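Local atomic coordinates of intimin (Escherichia coli, PDB entry 1F00), a protein that probably mediates adhesion of enteropathogenic bacteria to host cells by presenting a C-type lectin-like domain, carried on immunoglobulin-like domains, to its receptor. Residues G132-A146 against L157-D171. Numbering follows the deposited sequence.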
# COMPACT_ATOMS: atom_id res chain seq x y z
N GLY A 132 0.75 -2.99 -12.87
CA GLY A 132 0.19 -4.33 -12.85
C GLY A 132 -1.04 -4.31 -13.73
O GLY A 132 -1.18 -3.43 -14.57
N ASN A 133 -1.95 -5.26 -13.53
CA ASN A 133 -3.17 -5.30 -14.34
C ASN A 133 -4.31 -4.51 -13.71
O ASN A 133 -5.46 -4.61 -14.14
CB ASN A 133 -3.59 -6.75 -14.57
CG ASN A 133 -4.11 -7.42 -13.32
OD1 ASN A 133 -3.98 -6.88 -12.21
ND2 ASN A 133 -4.70 -8.59 -13.48
N GLY A 134 -3.99 -3.75 -12.67
CA GLY A 134 -4.99 -2.92 -12.02
C GLY A 134 -5.90 -3.57 -10.99
O GLY A 134 -6.70 -2.88 -10.38
N LYS A 135 -5.80 -4.89 -10.82
CA LYS A 135 -6.63 -5.60 -9.84
C LYS A 135 -5.76 -5.88 -8.61
O LYS A 135 -4.92 -6.78 -8.63
CB LYS A 135 -7.15 -6.90 -10.46
CG LYS A 135 -8.12 -7.66 -9.57
CD LYS A 135 -8.65 -8.90 -10.29
CE LYS A 135 -9.56 -9.72 -9.38
NZ LYS A 135 -10.11 -10.92 -10.08
N TYR A 136 -5.99 -5.12 -7.55
CA TYR A 136 -5.19 -5.21 -6.33
C TYR A 136 -5.79 -5.89 -5.10
O TYR A 136 -7.00 -5.86 -4.88
CB TYR A 136 -4.75 -3.80 -5.93
CG TYR A 136 -4.24 -2.95 -7.07
CD1 TYR A 136 -3.27 -3.44 -7.94
CD2 TYR A 136 -4.71 -1.65 -7.28
CE1 TYR A 136 -2.78 -2.67 -8.99
CE2 TYR A 136 -4.22 -0.86 -8.32
CZ TYR A 136 -3.26 -1.39 -9.17
OH TYR A 136 -2.76 -0.64 -10.21
N THR A 137 -4.92 -6.48 -4.29
CA THR A 137 -5.30 -7.14 -3.04
C THR A 137 -4.24 -6.69 -2.03
O THR A 137 -3.05 -6.87 -2.26
CB THR A 137 -5.25 -8.67 -3.17
OG1 THR A 137 -6.14 -9.08 -4.22
CG2 THR A 137 -5.69 -9.32 -1.86
N TRP A 138 -4.68 -6.13 -0.91
CA TRP A 138 -3.76 -5.63 0.11
C TRP A 138 -3.65 -6.49 1.37
O TRP A 138 -4.56 -7.25 1.70
CB TRP A 138 -4.15 -4.21 0.54
CG TRP A 138 -4.26 -3.22 -0.59
CD1 TRP A 138 -5.27 -3.12 -1.51
CD2 TRP A 138 -3.32 -2.20 -0.91
NE1 TRP A 138 -5.01 -2.09 -2.39
CE2 TRP A 138 -3.81 -1.51 -2.04
CE3 TRP A 138 -2.10 -1.79 -0.35
CZ2 TRP A 138 -3.13 -0.44 -2.62
CZ3 TRP A 138 -1.41 -0.73 -0.93
CH2 TRP A 138 -1.94 -0.06 -2.05
N ARG A 139 -2.54 -6.37 2.08
CA ARG A 139 -2.35 -7.11 3.31
C ARG A 139 -1.35 -6.39 4.19
O ARG A 139 -0.58 -5.55 3.71
CB ARG A 139 -1.83 -8.53 3.01
CG ARG A 139 -0.37 -8.59 2.53
CD ARG A 139 0.08 -10.05 2.40
NE ARG A 139 1.53 -10.20 2.20
CZ ARG A 139 2.14 -10.11 1.02
NH1 ARG A 139 1.45 -9.87 -0.09
NH2 ARG A 139 3.46 -10.30 0.95
N SER A 140 -1.37 -6.70 5.47
CA SER A 140 -0.45 -6.11 6.43
C SER A 140 0.32 -7.24 7.07
O SER A 140 -0.26 -8.26 7.42
CB SER A 140 -1.20 -5.35 7.52
OG SER A 140 -0.31 -4.99 8.56
N ALA A 141 1.63 -7.06 7.21
CA ALA A 141 2.47 -8.08 7.82
C ALA A 141 2.13 -8.22 9.31
O ALA A 141 2.39 -9.26 9.93
CB ALA A 141 3.95 -7.73 7.63
N ASN A 142 1.56 -7.17 9.90
CA ASN A 142 1.19 -7.20 11.31
C ASN A 142 -0.02 -6.32 11.59
O ASN A 142 0.13 -5.15 11.93
CB ASN A 142 2.36 -6.75 12.19
CG ASN A 142 2.10 -6.97 13.67
OD1 ASN A 142 0.97 -7.26 14.07
ND2 ASN A 142 3.14 -6.83 14.49
N PRO A 143 -1.23 -6.87 11.45
CA PRO A 143 -2.49 -6.15 11.69
C PRO A 143 -2.64 -5.55 13.09
O PRO A 143 -3.53 -4.74 13.32
CB PRO A 143 -3.55 -7.20 11.39
CG PRO A 143 -2.90 -8.04 10.35
CD PRO A 143 -1.51 -8.21 10.90
N ALA A 144 -1.77 -5.96 14.02
CA ALA A 144 -1.84 -5.43 15.38
C ALA A 144 -1.30 -4.00 15.39
O ALA A 144 -1.74 -3.16 16.17
CB ALA A 144 -1.01 -6.30 16.33
N ILE A 145 -0.33 -3.75 14.51
CA ILE A 145 0.27 -2.43 14.39
C ILE A 145 -0.61 -1.58 13.50
O ILE A 145 -1.01 -0.48 13.87
CB ILE A 145 1.68 -2.53 13.76
CG1 ILE A 145 2.60 -3.33 14.69
CG2 ILE A 145 2.23 -1.14 13.47
CD1 ILE A 145 2.73 -2.75 16.08
N ALA A 146 -0.93 -2.11 12.33
CA ALA A 146 -1.77 -1.41 11.38
C ALA A 146 -2.47 -2.44 10.50
O ALA A 146 -1.85 -3.41 10.05
CB ALA A 146 -0.93 -0.47 10.51
N LEU A 157 -4.27 2.79 11.47
CA LEU A 157 -3.14 2.71 12.40
C LEU A 157 -3.65 2.34 13.79
O LEU A 157 -4.57 2.97 14.31
CB LEU A 157 -2.42 4.06 12.43
CG LEU A 157 -1.92 4.49 11.05
CD1 LEU A 157 -1.30 5.87 11.14
CD2 LEU A 157 -0.90 3.48 10.52
N LYS A 158 -3.05 1.32 14.40
CA LYS A 158 -3.51 0.86 15.71
C LYS A 158 -2.55 0.96 16.89
O LYS A 158 -2.92 1.47 17.95
CB LYS A 158 -4.00 -0.58 15.56
CG LYS A 158 -4.99 -0.74 14.43
CD LYS A 158 -5.11 -2.18 13.96
CE LYS A 158 -6.04 -2.99 14.83
NZ LYS A 158 -6.21 -4.36 14.25
N GLU A 159 -1.32 0.48 16.72
CA GLU A 159 -0.35 0.53 17.81
C GLU A 159 1.04 0.95 17.34
O GLU A 159 1.40 0.75 16.17
CB GLU A 159 -0.25 -0.84 18.49
CG GLU A 159 -1.56 -1.37 19.08
CD GLU A 159 -2.02 -0.63 20.33
OE1 GLU A 159 -1.21 0.11 20.93
OE2 GLU A 159 -3.19 -0.80 20.72
N LYS A 160 1.83 1.50 18.25
CA LYS A 160 3.18 1.93 17.92
C LYS A 160 4.05 0.74 17.52
O LYS A 160 4.19 -0.23 18.25
CB LYS A 160 3.81 2.66 19.10
CG LYS A 160 3.06 3.92 19.51
CD LYS A 160 3.73 4.62 20.67
CE LYS A 160 5.11 5.14 20.31
NZ LYS A 160 5.76 5.83 21.46
N GLY A 161 4.64 0.84 16.34
CA GLY A 161 5.50 -0.22 15.85
C GLY A 161 5.74 -0.03 14.37
O GLY A 161 5.24 0.92 13.77
N THR A 162 6.51 -0.94 13.79
CA THR A 162 6.82 -0.87 12.37
C THR A 162 6.39 -2.16 11.70
O THR A 162 6.60 -3.26 12.23
CB THR A 162 8.33 -0.62 12.14
OG1 THR A 162 8.61 -0.65 10.74
CG2 THR A 162 9.16 -1.69 12.84
N THR A 163 5.75 -2.03 10.54
CA THR A 163 5.31 -3.20 9.80
C THR A 163 5.29 -2.81 8.33
O THR A 163 5.69 -1.70 7.97
CB THR A 163 3.91 -3.67 10.28
OG1 THR A 163 3.62 -4.96 9.71
CG2 THR A 163 2.82 -2.68 9.85
N THR A 164 4.84 -3.71 7.48
CA THR A 164 4.80 -3.40 6.06
C THR A 164 3.42 -3.68 5.48
O THR A 164 2.75 -4.63 5.89
CB THR A 164 5.85 -4.22 5.28
OG1 THR A 164 5.69 -5.61 5.59
CG2 THR A 164 7.26 -3.78 5.66
N ILE A 165 2.99 -2.83 4.55
CA ILE A 165 1.71 -3.03 3.87
C ILE A 165 2.11 -3.43 2.47
O ILE A 165 2.93 -2.75 1.83
CB ILE A 165 0.88 -1.73 3.81
CG1 ILE A 165 0.60 -1.22 5.22
CG2 ILE A 165 -0.43 -1.99 3.05
CD1 ILE A 165 -0.09 -2.23 6.12
N SER A 166 1.57 -4.54 1.99
CA SER A 166 1.89 -5.04 0.67
C SER A 166 0.65 -5.11 -0.22
O SER A 166 -0.45 -5.37 0.25
CB SER A 166 2.51 -6.44 0.75
OG SER A 166 3.74 -6.42 1.45
N VAL A 167 0.85 -4.86 -1.51
CA VAL A 167 -0.25 -4.95 -2.46
C VAL A 167 0.22 -5.91 -3.54
O VAL A 167 1.40 -5.93 -3.90
CB VAL A 167 -0.59 -3.59 -3.11
CG1 VAL A 167 0.61 -3.06 -3.89
CG2 VAL A 167 -1.79 -3.75 -4.04
N ILE A 168 -0.70 -6.73 -4.03
CA ILE A 168 -0.37 -7.66 -5.11
C ILE A 168 -1.41 -7.49 -6.21
O ILE A 168 -2.59 -7.25 -5.93
CB ILE A 168 -0.34 -9.14 -4.63
CG1 ILE A 168 -1.69 -9.54 -4.05
CG2 ILE A 168 0.76 -9.32 -3.60
CD1 ILE A 168 -1.72 -10.97 -3.51
N SER A 169 -0.97 -7.58 -7.46
CA SER A 169 -1.87 -7.46 -8.59
C SER A 169 -2.04 -8.87 -9.15
O SER A 169 -1.13 -9.69 -9.04
CB SER A 169 -1.28 -6.52 -9.64
OG SER A 169 0.06 -6.87 -9.96
N SER A 170 -3.20 -9.15 -9.75
CA SER A 170 -3.46 -10.49 -10.26
C SER A 170 -2.61 -10.94 -11.45
O SER A 170 -2.73 -12.09 -11.89
CB SER A 170 -4.95 -10.67 -10.57
OG SER A 170 -5.43 -9.72 -11.50
N ASP A 171 -1.77 -10.06 -11.98
CA ASP A 171 -0.89 -10.46 -13.08
C ASP A 171 0.38 -10.99 -12.43
O ASP A 171 1.37 -11.28 -13.10
CB ASP A 171 -0.55 -9.27 -13.99
CG ASP A 171 0.10 -8.14 -13.25
OD1 ASP A 171 1.25 -7.78 -13.58
OD2 ASP A 171 -0.54 -7.60 -12.33
O HOH W 1 5.72 -5.70 12.93
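The axes of antiparallel strands 136-140 and 163-169 come within 4.6 Å, their N-to-C directions 157° apart, with Thr137 facing Ile168 and Arg139 facing Ser166 as hydrogen-bonded pairs. Trp138 and Val167 form a non-hydrogen-bonded pair between them, and their side chains run abreast in one direction. Val167 CB sits over the indole face, 3.6 Å from the centroid of the Trp138 six-membered ring, a CH-pi contact, while Ile165 CG2 meets the ring at its edge. Leu127 and Ala129 of strand 124-130 also touch Trp138, which therefore belongs to the core between the two sheets of this bacterial immunoglobulin-like domain. On the opposite face of the sheet, Arg139 lays one guanidinium face over Ser166 CB, and Ile168 CG2 reaches its edge 3.6 Å from Arg139 NH1. Where strand 163-169 ends, Asp171 OD2 accepts from Asn133 N (3.0 Å) and Ser169 OG (2.6 Å) on opposite faces of its carboxylate, a double grip that probably restrains its rotation. At the far end, Ile145 O receives both Lys158 N (2.8 Å) and Glu159 N, and a kink in the Lys158 chain at chi3 (82°) brings NZ to Pro143 O at 2.9 Å.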